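Local structure of methionine-R-sulfoxide reductase (Neisseria meningitidis, 3MMH) at residues E17-I22 with A146-E151; S24-E29 with V33-N38. The protein catalyses the reduction of free methionine-R-sulfoxide to methionine, binding its substrate in a pocket of a GAF domain that includes cysteines. All blocks are in the same frame, centred on the assembly; numbering follows the deposited sequence.

Contact 1: residues E17-I22 with A146-E151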
loop_
_atom_site.group_PDB
_atom_site.type_symbol
_atom_site.label_atom_id
_atom_site.label_comp_id
_atom_site.label_asym_id
_atom_site.label_seq_id
_atom_site.Cartn_x
_atom_site.Cartn_y
_atom_site.Cartn_z
ATOM N N GLU A 17 -0.367 -22.022 5.742
ATOM C CA GLU A 17 -1.666 -21.502 6.134
ATOM C C GLU A 17 -2.129 -20.316 5.357
ATOM O O GLU A 17 -3.288 -20.229 4.970
ATOM C CB GLU A 17 -1.686 -21.214 7.648
ATOM C CG GLU A 17 -2.948 -20.803 8.255
ATOM C CD GLU A 17 -2.907 -20.594 9.743
ATOM O OE1 GLU A 17 -1.849 -20.538 10.321
ATOM O OE2 GLU A 17 -3.979 -20.445 10.372
ATOM N N VAL A 18 -1.210 -19.392 5.068
ATOM C CA VAL A 18 -1.535 -18.108 4.549
ATOM C C VAL A 18 -1.544 -18.061 3.011
ATOM O O VAL A 18 -2.369 -17.353 2.432
ATOM C CB VAL A 18 -0.601 -17.108 5.132
ATOM C CG1 VAL A 18 -0.630 -15.716 4.369
ATOM C CG2 VAL A 18 -0.998 -16.898 6.585
ATOM N N LEU A 19 -0.639 -18.771 2.330
ATOM C CA LEU A 19 -0.633 -18.680 0.849
ATOM C C LEU A 19 -1.984 -19.038 0.255
ATOM O O LEU A 19 -2.415 -18.340 -0.661
ATOM C CB LEU A 19 0.445 -19.547 0.215
ATOM C CG LEU A 19 1.738 -18.876 -0.137
ATOM C CD1 LEU A 19 2.335 -18.036 0.825
ATOM C CD2 LEU A 19 2.685 -19.887 -0.716
ATOM N N PRO A 20 -2.723 -20.078 0.695
ATOM C CA PRO A 20 -3.993 -20.385 0.067
ATOM C C PRO A 20 -4.983 -19.290 0.345
ATOM O O PRO A 20 -5.878 -19.043 -0.490
ATOM C CB PRO A 20 -4.406 -21.713 0.727
ATOM C CG PRO A 20 -3.095 -22.281 1.217
ATOM C CD PRO A 20 -2.263 -21.153 1.577
ATOM N N GLN A 21 -4.922 -18.592 1.465
ATOM C CA GLN A 21 -5.781 -17.498 1.748
ATOM C C GLN A 21 -5.512 -16.305 0.843
ATOM O O GLN A 21 -6.443 -15.706 0.322
ATOM C CB GLN A 21 -5.687 -17.092 3.195
ATOM C CG GLN A 21 -6.203 -18.183 4.147
ATOM C CD GLN A 21 -6.131 -17.817 5.595
ATOM O OE1 GLN A 21 -6.925 -16.958 6.042
ATOM N NE2 GLN A 21 -5.203 -18.339 6.303
ATOM N N ILE A 22 -4.250 -15.997 0.620
ATOM C CA ILE A 22 -3.894 -14.963 -0.354
ATOM C C ILE A 22 -4.434 -15.343 -1.745
ATOM O O ILE A 22 -5.003 -14.513 -2.427
ATOM C CB ILE A 22 -2.389 -14.652 -0.441
ATOM C CG1 ILE A 22 -1.867 -14.117 0.900
ATOM C CG2 ILE A 22 -2.116 -13.648 -1.599
ATOM C CD1 ILE A 22 -0.416 -13.902 0.993
ATOM N N ALA A 146 12.305 -18.001 0.630
ATOM C CA ALA A 146 12.549 -18.048 -0.810
ATOM C C ALA A 146 11.559 -18.992 -1.451
ATOM O O ALA A 146 10.998 -18.710 -2.511
ATOM C CB ALA A 146 14.001 -18.444 -1.074
ATOM N N LEU A 147 11.349 -20.183 -0.898
ATOM C CA LEU A 147 10.443 -21.158 -1.483
ATOM C C LEU A 147 9.007 -20.604 -1.565
ATOM O O LEU A 147 8.382 -20.598 -2.623
ATOM C CB LEU A 147 10.467 -22.468 -0.696
ATOM C CG LEU A 147 9.591 -23.588 -1.286
ATOM C CD1 LEU A 147 10.365 -24.226 -2.457
ATOM C CD2 LEU A 147 9.280 -24.661 -0.214
ATOM N N TYR A 148 8.479 -20.179 -0.440
ATOM C CA TYR A 148 7.085 -19.785 -0.380
ATOM C C TYR A 148 6.783 -18.448 -0.975
ATOM O O TYR A 148 5.763 -18.307 -1.663
ATOM C CB TYR A 148 6.568 -19.904 1.061
ATOM C CG TYR A 148 6.401 -21.342 1.476
ATOM C CD1 TYR A 148 5.527 -22.213 0.821
ATOM C CD2 TYR A 148 7.022 -21.835 2.625
ATOM C CE1 TYR A 148 5.401 -23.535 1.249
ATOM C CE2 TYR A 148 6.833 -23.148 3.040
ATOM C CZ TYR A 148 6.056 -23.999 2.321
ATOM O OH TYR A 148 5.899 -25.320 2.753
ATOM N N LEU A 149 7.679 -17.472 -0.876
ATOM C CA LEU A 149 7.449 -16.220 -1.622
ATOM C C LEU A 149 7.644 -16.452 -3.092
ATOM O O LEU A 149 6.993 -15.776 -3.906
ATOM C CB LEU A 149 8.324 -15.079 -1.104
ATOM C CG LEU A 149 8.018 -14.636 0.345
ATOM C CD1 LEU A 149 9.078 -13.684 0.833
ATOM C CD2 LEU A 149 6.610 -14.022 0.436
ATOM N N GLY A 150 8.466 -17.422 -3.512
ATOM C CA GLY A 150 8.490 -17.792 -4.920
ATOM C C GLY A 150 7.198 -18.380 -5.400
ATOM O O GLY A 150 6.753 -18.054 -6.521
ATOM N N GLU A 151 6.546 -19.183 -4.581
ATOM C CA GLU A 151 5.224 -19.692 -4.971
ATOM C C GLU A 151 4.192 -18.578 -4.977
ATOM O O GLU A 151 3.329 -18.563 -5.855
ATOM C CB GLU A 151 4.805 -20.789 -3.980
ATOM C CG GLU A 151 5.588 -22.102 -4.056
ATOM C CD GLU A 151 5.620 -22.676 -5.469
ATOM O OE1 GLU A 151 4.569 -22.739 -6.110
ATOM O OE2 GLU A 151 6.738 -22.928 -5.956
#
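The ring of Y148 is the flat group of this contact, and L19 meets it obliquely through the methyl CD2, which lies 4.0 Å from Y148 CD1. One face of the ring carries the methyl CD2 of L147, 4.1 Å above the plane and over the ring centre, in one of the two conformers modelled for L147. The ring of Y15 also meets it, and the hydroxyl makes a weak hydrogen bond with R16, both from the turn preceding E17.

The same L19 methyl reaches further. CD2 is 3.6 Å from the backbone O of Y148 and 4.0 Å from CB of E151, so one methyl touches two residues about a turn apart. Its chi1 of -96° is well away from a staggered value, and CD2 is the branch that reaches the partner helix. The L19 and Y148 side chains cross at about a right angle, while E151 contributes its CB and bends its carboxylate away.

These residues join helix 11-27 to helix 143-165, whose L149 rests on I117 and V119 of the antiparallel GAF sheet; V18 and I22 turn instead to V42 of helix 32-47. With a closest CA pair, L19 and Y148, 7.9 Å apart and just 122 Å² buried, the junction is slight and no hydrogen bond crosses it.

Behind L19, helix 11-27 is kinked at P20, whose N has no hydrogen to give. The backbone N of Q21 stands 4.2 Å from E17 O, and the Q21 side chain takes over: NE2 bonds to E17 O at 3.0 Å, and also donates to H5 O in the segment before helix 11-27. The bond to E17 is nearly straight (174°) and lies in the Q21 amide plane, although it meets the carbonyl from above, 56° out of its plane.

Contact 2: residues S24-E29 with V33-N38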
loop_
_atom_site.group_PDB
_atom_site.type_symbol
_atom_site.label_atom_id
_atom_site.label_comp_id
_atom_site.label_asym_id
_atom_site.label_seq_id
_atom_site.Cartn_x
_atom_site.Cartn_y
_atom_site.Cartn_z
ATOM N N SER A 24 -6.956 -17.080 -2.558
ATOM C CA SER A 24 -8.405 -16.880 -2.549
ATOM C C SER A 24 -8.765 -15.417 -2.656
ATOM O O SER A 24 -9.653 -15.019 -3.422
ATOM C CB SER A 24 -8.988 -17.378 -1.224
ATOM O OG SER A 24 -10.388 -17.061 -1.211
ATOM N N VAL A 25 -8.078 -14.573 -1.863
ATOM C CA VAL A 25 -8.371 -13.154 -1.835
ATOM C C VAL A 25 -8.088 -12.526 -3.220
ATOM O O VAL A 25 -8.950 -11.793 -3.739
ATOM C CB VAL A 25 -7.518 -12.485 -0.744
ATOM C CG1 VAL A 25 -7.465 -11.019 -0.899
ATOM C CG2 VAL A 25 -7.964 -12.857 0.686
ATOM N N VAL A 26 -7.015 -12.821 -3.852
ATOM C CA VAL A 26 -6.662 -12.241 -5.121
ATOM C C VAL A 26 -7.404 -12.821 -6.290
ATOM O O VAL A 26 -7.485 -12.221 -7.348
ATOM C CB VAL A 26 -5.138 -12.156 -5.353
ATOM C CG1 VAL A 26 -4.449 -11.352 -4.258
ATOM C CG2 VAL A 26 -4.529 -13.476 -5.546
ATOM N N ALA A 27 -7.996 -14.013 -6.098
ATOM C CA ALA A 27 -8.809 -14.635 -7.101
ATOM C C ALA A 27 -10.060 -13.815 -7.420
ATOM O O ALA A 27 -10.602 -13.897 -8.508
ATOM C CB ALA A 27 -9.214 -16.044 -6.692
ATOM N N ASP A 28 -10.494 -13.008 -6.457
ATOM C CA ASP A 28 -11.809 -12.383 -6.522
ATOM C C ASP A 28 -11.707 -10.910 -6.908
ATOM O O ASP A 28 -12.647 -10.143 -6.700
ATOM C CB ASP A 28 -12.525 -12.517 -5.178
ATOM C CG ASP A 28 -12.840 -13.958 -4.826
ATOM O OD1 ASP A 28 -12.825 -14.811 -5.738
ATOM O OD2 ASP A 28 -13.104 -14.237 -3.637
ATOM N N GLU A 29 -10.566 -10.516 -7.468
ATOM C CA GLU A 29 -10.388 -9.132 -7.983
ATOM C C GLU A 29 -9.465 -9.200 -9.175
ATOM O O GLU A 29 -8.570 -10.050 -9.217
ATOM C CB GLU A 29 -9.832 -8.267 -6.876
ATOM C CG GLU A 29 -9.483 -6.834 -7.241
ATOM C CD GLU A 29 -10.651 -6.076 -7.861
ATOM O OE1 GLU A 29 -11.703 -5.910 -7.192
ATOM O OE2 GLU A 29 -10.545 -5.698 -9.056
ATOM N N VAL A 33 -3.219 -3.445 -8.957
ATOM C CA VAL A 33 -2.786 -2.688 -7.800
ATOM C C VAL A 33 -3.574 -3.071 -6.527
ATOM O O VAL A 33 -2.976 -3.218 -5.467
ATOM C CB VAL A 33 -2.876 -1.150 -8.077
ATOM C CG1 VAL A 33 -2.741 -0.329 -6.834
ATOM C CG2 VAL A 33 -1.763 -0.787 -9.107
ATOM N N ALA A 34 -4.895 -3.286 -6.653
ATOM C CA ALA A 34 -5.682 -3.718 -5.517
ATOM C C ALA A 34 -5.157 -5.037 -4.963
ATOM O O ALA A 34 -5.033 -5.248 -3.755
ATOM C CB ALA A 34 -7.180 -3.832 -5.859
ATOM N N ASN A 35 -4.840 -5.976 -5.853
ATOM C CA ASN A 35 -4.332 -7.271 -5.478
ATOM C C ASN A 35 -2.969 -7.198 -4.801
ATOM O O ASN A 35 -2.706 -7.882 -3.816
ATOM C CB ASN A 35 -4.353 -8.257 -6.610
ATOM C CG ASN A 35 -5.733 -8.833 -6.889
ATOM O OD1 ASN A 35 -6.539 -8.907 -5.991
ATOM N ND2 ASN A 35 -5.949 -9.255 -8.157
ATOM N N LEU A 36 -2.092 -6.351 -5.329
ATOM C CA LEU A 36 -0.793 -6.140 -4.686
ATOM C C LEU A 36 -0.972 -5.552 -3.313
ATOM O O LEU A 36 -0.289 -5.913 -2.342
ATOM C CB LEU A 36 0.115 -5.242 -5.550
ATOM C CG LEU A 36 0.534 -5.889 -6.898
ATOM C CD1 LEU A 36 1.346 -4.843 -7.690
ATOM C CD2 LEU A 36 1.226 -7.227 -6.760
ATOM N N ALA A 37 -1.870 -4.574 -3.191
ATOM C CA ALA A 37 -2.126 -3.901 -1.921
ATOM C C ALA A 37 -2.637 -4.867 -0.891
ATOM O O ALA A 37 -2.171 -4.917 0.279
ATOM C CB ALA A 37 -3.052 -2.709 -2.126
ATOM N N ASN A 38 -3.607 -5.715 -1.242
ATOM C CA ASN A 38 -4.117 -6.681 -0.266
ATOM C C ASN A 38 -3.047 -7.778 0.027
ATOM O O ASN A 38 -2.989 -8.254 1.165
ATOM C CB ASN A 38 -5.441 -7.342 -0.705
ATOM C CG ASN A 38 -6.650 -6.575 -0.216
ATOM O OD1 ASN A 38 -6.439 -5.783 0.799
ATOM N ND2 ASN A 38 -7.746 -6.653 -0.852
#
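N35 turns its CG beside its own backbone N (chi1 -77°), laying the amide against V26 and E29; E29 extends CG opposite its backbone N (chi1 176°), 4.0 Å from A34 CB, and the bend at chi2 (55°) then swings the carboxylate round. N35 ND2 donates to the backbone O of E29 at 2.9 Å. This donor stands above the E29 carbonyl plane, while the acceptor lies nearly in the N35 amide plane. The other amide end has an apolar setting: OD1 sits 3.6 Å from V26 CB and 3.5 Å from E29 CB, buried without a partner in the model. V25 CG1 adds a looser touch, 4.2 Å from N38 CB.

R159 of helix 143-165 also bonds to E29 O, so two donors hold that carbonyl. The E29 carboxylate reaches the second subunit, OE1 in a salt bridge to its R77 and a hydrogen bond to its T76, while OE2 accepts from D31 N; N38 ND2 bonds to A74 O of that subunit.

N35 also belongs, with T30 and R159, to a magnesium site, and the contact closes the turn of an antiparallel helical hairpin, helices 11-27 and 32-47, at the dimer interface.

In the fold
Both contacts use helix 11-27 and lie with their centres 14 Å apart. Along the chain, contact 2 is nested within the span closed by contact 1: helix 11-27 first turns back on helix 32-47, and the later helix 143-165 then returns from the sheet beside it. Helix 143-165 reaches both places, since I155 packs on V26 and R159 on N35, so the three helices form one layer of the GAF domain. None of the touching residues belongs to the methionine sulfoxide pocket. Contact 2 alone meets the second subunit, at A74, T76 and R77 of that subunit, in the segment that carries C75, one half of the C75-C109 disulfide and probably part of the redox chemistry.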